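Local structure of uncharacterized protein YPL067C (Saccharomyces cerevisiae, 5KCI) at residues 78-92 against 103-115. The protein is of unknown function, a cytoplasmic DUF3605-family protein linked to the histidine triad and amyloid toxicity. Numbering follows the deposited sequence.
Sequences AKAFSSSTLYAVRAN and VHLVLWSKVALPV
Ala-88 and Trp-108 pair in an antiparallel beta hairpin that forms one edge of the chain's four-stranded sheet, Ala-88 N bonding Trp-108 O at 2.9 Å. In return Trp-108 N reaches Ala-88 O at 2.8 Å, and Arg-90 and Val-106 repeat the exchange. The tight side is the face of Tyr-87, Val-89, Leu-107 and Ser-109, packed against helix 120-135 and, at Val-89, helix 180-193. Here the Phe-81 ring brings CE1 to 3.9 Å from Leu-107 CD2 and CE2 to 3.7 Å from Leu-113 CD2, while its neighbour Ala-80 sets CB on Val-111. On the face of Ala-88, Val-106 and Trp-108, against helix 56-64, Arg-90 is the loose, exposed member, NH1 turning back to Val-89 O. Just beyond the strand, Lys-110 runs extended until NZ meets Thr-85 O at 3.1 Å, above the carbonyl plane. At the far end Asn-92 has CG anti to the backbone N (chi1 -167°), which lays its side chain alongside His-104, whose NE2 and ND1 bond His-168 and Tyr-96. Replacing His-104 by an alanine is likely to leave His-168 ND1 and Tyr-96 N without their mate and open a gap beside Asn-92. Asn-92 CB sits over the imidazole face, 4.0 Å from the His-104 centroid and 17° off the normal.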
# COMPACT_ATOMS: atom_id res chain seq x y z
N ALA A 78 4.49 13.54 -15.59
CA ALA A 78 4.75 13.72 -14.16
C ALA A 78 5.33 12.45 -13.55
O ALA A 78 4.86 11.34 -13.82
CB ALA A 78 3.47 14.13 -13.46
N LYS A 79 6.38 12.61 -12.73
CA LYS A 79 6.97 11.50 -11.99
C LYS A 79 6.01 11.00 -10.92
O LYS A 79 5.27 11.77 -10.33
CB LYS A 79 8.29 11.94 -11.32
CG LYS A 79 9.54 11.89 -12.20
CD LYS A 79 10.75 12.59 -11.53
CE LYS A 79 11.37 11.76 -10.41
NZ LYS A 79 12.40 12.54 -9.61
N ALA A 80 6.03 9.68 -10.68
CA ALA A 80 5.24 9.08 -9.62
C ALA A 80 5.53 9.83 -8.33
O ALA A 80 6.66 10.22 -8.08
CB ALA A 80 5.60 7.61 -9.47
N PHE A 81 4.47 10.11 -7.56
CA PHE A 81 4.55 10.74 -6.24
C PHE A 81 4.99 12.21 -6.29
O PHE A 81 5.15 12.83 -5.22
CB PHE A 81 5.49 9.96 -5.31
CG PHE A 81 5.15 8.51 -5.21
CD1 PHE A 81 3.85 8.09 -4.93
CD2 PHE A 81 6.13 7.55 -5.44
CE1 PHE A 81 3.53 6.75 -4.87
CE2 PHE A 81 5.82 6.21 -5.39
CZ PHE A 81 4.52 5.80 -5.10
N SER A 82 5.17 12.80 -7.49
CA SER A 82 5.61 14.18 -7.61
C SER A 82 4.54 15.17 -7.22
O SER A 82 4.85 16.35 -7.03
CB SER A 82 6.01 14.49 -9.06
OG SER A 82 4.86 14.42 -9.86
N SER A 83 3.29 14.74 -7.13
CA SER A 83 2.18 15.61 -6.77
C SER A 83 1.14 14.79 -6.02
O SER A 83 0.93 13.62 -6.36
CB SER A 83 1.55 16.25 -8.01
OG SER A 83 0.35 16.90 -7.67
N SER A 84 0.50 15.39 -5.01
CA SER A 84 -0.45 14.64 -4.20
C SER A 84 -1.66 14.17 -5.00
O SER A 84 -2.38 13.26 -4.56
CB SER A 84 -0.90 15.49 -3.00
OG SER A 84 -1.61 16.65 -3.39
N THR A 85 -1.91 14.76 -6.17
CA THR A 85 -3.01 14.31 -7.00
C THR A 85 -2.74 12.98 -7.68
O THR A 85 -3.65 12.43 -8.31
CB THR A 85 -3.32 15.34 -8.10
OG1 THR A 85 -2.25 15.34 -9.05
CG2 THR A 85 -3.47 16.73 -7.52
N LEU A 86 -1.50 12.49 -7.63
CA LEU A 86 -1.09 11.31 -8.36
C LEU A 86 -1.11 10.05 -7.51
O LEU A 86 -0.74 8.98 -8.01
CB LEU A 86 0.31 11.51 -8.94
CG LEU A 86 0.45 12.62 -10.01
CD1 LEU A 86 1.88 12.73 -10.50
CD2 LEU A 86 -0.48 12.36 -11.18
N TYR A 87 -1.48 10.14 -6.23
CA TYR A 87 -1.50 8.97 -5.38
C TYR A 87 -2.55 9.13 -4.29
O TYR A 87 -3.09 10.21 -4.06
CB TYR A 87 -0.10 8.71 -4.77
CG TYR A 87 0.45 9.87 -4.00
CD1 TYR A 87 0.13 10.08 -2.65
CD2 TYR A 87 1.29 10.78 -4.61
CE1 TYR A 87 0.66 11.17 -1.95
CE2 TYR A 87 1.81 11.87 -3.92
CZ TYR A 87 1.49 12.07 -2.60
OH TYR A 87 2.03 13.16 -1.93
N ALA A 88 -2.83 8.02 -3.61
CA ALA A 88 -3.79 8.03 -2.51
C ALA A 88 -3.47 6.88 -1.58
O ALA A 88 -3.14 5.78 -2.03
CB ALA A 88 -5.22 7.93 -3.03
N VAL A 89 -3.58 7.12 -0.28
CA VAL A 89 -3.35 6.09 0.73
C VAL A 89 -4.68 5.80 1.41
O VAL A 89 -5.42 6.72 1.78
CB VAL A 89 -2.25 6.50 1.72
CG1 VAL A 89 -2.60 7.76 2.43
CG2 VAL A 89 -2.00 5.39 2.72
N ARG A 90 -5.00 4.51 1.55
CA ARG A 90 -6.22 4.04 2.18
C ARG A 90 -5.90 2.94 3.16
O ARG A 90 -4.88 2.26 3.03
CB ARG A 90 -7.22 3.50 1.14
CG ARG A 90 -7.70 4.51 0.13
CD ARG A 90 -8.75 5.42 0.72
NE ARG A 90 -9.31 6.37 -0.24
CZ ARG A 90 -8.75 7.52 -0.59
NH1 ARG A 90 -7.60 7.89 -0.07
NH2 ARG A 90 -9.35 8.31 -1.47
N ALA A 91 -6.73 2.79 4.19
CA ALA A 91 -6.65 1.59 5.02
C ALA A 91 -7.18 0.40 4.22
O ALA A 91 -8.16 0.52 3.49
CB ALA A 91 -7.47 1.78 6.31
N ASN A 92 -6.48 -0.74 4.32
CA ASN A 92 -6.97 -1.96 3.69
C ASN A 92 -8.21 -2.44 4.43
O ASN A 92 -8.17 -2.66 5.65
CB ASN A 92 -5.90 -3.06 3.67
CG ASN A 92 -6.27 -4.22 2.74
OD1 ASN A 92 -7.44 -4.60 2.62
ND2 ASN A 92 -5.27 -4.79 2.08
N VAL A 103 -0.35 -2.35 10.97
CA VAL A 103 -1.42 -1.66 10.28
C VAL A 103 -1.18 -1.88 8.80
O VAL A 103 -0.05 -1.69 8.33
CB VAL A 103 -1.41 -0.17 10.62
CG1 VAL A 103 -2.40 0.59 9.83
CG2 VAL A 103 -1.70 0.01 12.13
N HIS A 104 -2.22 -2.28 8.08
CA HIS A 104 -2.09 -2.65 6.67
C HIS A 104 -2.73 -1.56 5.83
O HIS A 104 -3.97 -1.43 5.81
CB HIS A 104 -2.78 -3.99 6.45
CG HIS A 104 -2.59 -4.57 5.09
ND1 HIS A 104 -2.88 -5.88 4.81
CD2 HIS A 104 -2.14 -4.02 3.94
CE1 HIS A 104 -2.64 -6.12 3.53
NE2 HIS A 104 -2.20 -5.00 2.98
N LEU A 105 -1.92 -0.76 5.17
CA LEU A 105 -2.40 0.31 4.30
C LEU A 105 -2.17 -0.08 2.85
O LEU A 105 -1.40 -0.98 2.56
CB LEU A 105 -1.69 1.64 4.57
CG LEU A 105 -1.66 2.12 6.02
CD1 LEU A 105 -0.91 3.45 6.11
CD2 LEU A 105 -3.08 2.27 6.56
N VAL A 106 -2.86 0.63 1.96
CA VAL A 106 -2.71 0.47 0.51
C VAL A 106 -2.41 1.84 -0.06
O VAL A 106 -3.13 2.80 0.23
CB VAL A 106 -3.96 -0.13 -0.15
CG1 VAL A 106 -3.71 -0.30 -1.69
CG2 VAL A 106 -4.31 -1.46 0.49
N LEU A 107 -1.35 1.92 -0.84
CA LEU A 107 -0.93 3.11 -1.54
C LEU A 107 -1.16 2.94 -3.04
O LEU A 107 -0.44 2.19 -3.69
CB LEU A 107 0.55 3.36 -1.29
CG LEU A 107 1.24 4.45 -2.09
CD1 LEU A 107 0.64 5.82 -1.78
CD2 LEU A 107 2.76 4.44 -1.76
N TRP A 108 -2.13 3.67 -3.56
CA TRP A 108 -2.49 3.69 -4.97
C TRP A 108 -1.70 4.78 -5.69
O TRP A 108 -1.52 5.89 -5.16
CB TRP A 108 -3.99 3.93 -5.13
CG TRP A 108 -4.82 2.90 -4.51
CD1 TRP A 108 -5.31 2.89 -3.23
CD2 TRP A 108 -5.24 1.68 -5.11
NE1 TRP A 108 -6.05 1.74 -3.02
CE2 TRP A 108 -6.02 0.99 -4.17
CE3 TRP A 108 -5.06 1.12 -6.39
CZ2 TRP A 108 -6.60 -0.25 -4.45
CZ3 TRP A 108 -5.63 -0.10 -6.66
CH2 TRP A 108 -6.38 -0.78 -5.71
N SER A 109 -1.25 4.48 -6.91
CA SER A 109 -0.50 5.45 -7.69
C SER A 109 -1.01 5.49 -9.14
O SER A 109 -1.14 4.45 -9.77
CB SER A 109 1.00 5.13 -7.71
OG SER A 109 1.72 6.09 -8.46
N LYS A 110 -1.28 6.70 -9.62
CA LYS A 110 -1.65 6.92 -11.02
C LYS A 110 -0.52 6.55 -11.96
O LYS A 110 -0.77 6.18 -13.12
CB LYS A 110 -2.00 8.40 -11.24
CG LYS A 110 -3.44 8.80 -11.03
CD LYS A 110 -3.72 10.14 -11.73
CE LYS A 110 -4.83 10.94 -11.06
NZ LYS A 110 -4.68 12.42 -11.23
N VAL A 111 0.72 6.68 -11.50
CA VAL A 111 1.91 6.33 -12.27
C VAL A 111 2.37 4.96 -11.79
O VAL A 111 2.65 4.76 -10.60
CB VAL A 111 3.02 7.38 -12.09
CG1 VAL A 111 4.22 7.04 -12.96
CG2 VAL A 111 2.50 8.76 -12.41
N ALA A 112 2.42 4.02 -12.71
CA ALA A 112 2.93 2.71 -12.34
C ALA A 112 4.42 2.81 -12.02
O ALA A 112 5.15 3.64 -12.57
CB ALA A 112 2.68 1.71 -13.49
N LEU A 113 4.85 1.96 -11.08
CA LEU A 113 6.24 1.74 -10.74
C LEU A 113 6.57 0.27 -11.02
O LEU A 113 5.99 -0.62 -10.36
CB LEU A 113 6.51 2.08 -9.28
CG LEU A 113 6.26 3.55 -8.93
CD1 LEU A 113 4.90 3.70 -8.29
CD2 LEU A 113 7.36 4.11 -8.04
N PRO A 114 7.52 -0.06 -12.04
CA PRO A 114 7.75 -1.46 -12.48
C PRO A 114 8.62 -2.26 -11.51
O PRO A 114 9.69 -2.78 -11.86
CB PRO A 114 8.44 -1.26 -13.84
CG PRO A 114 8.37 0.20 -14.18
CD PRO A 114 8.19 0.93 -12.90
N VAL A 115 8.14 -2.43 -10.28
CA VAL A 115 8.98 -2.97 -9.22
C VAL A 115 9.30 -4.46 -9.35
O VAL A 115 10.13 -4.96 -8.58
CB VAL A 115 8.32 -2.71 -7.84
CG1 VAL A 115 8.16 -1.22 -7.62
CG2 VAL A 115 6.96 -3.42 -7.74
O HOH W 1 2.09 8.70 -8.17
O HOH W 2 -6.44 -1.82 7.82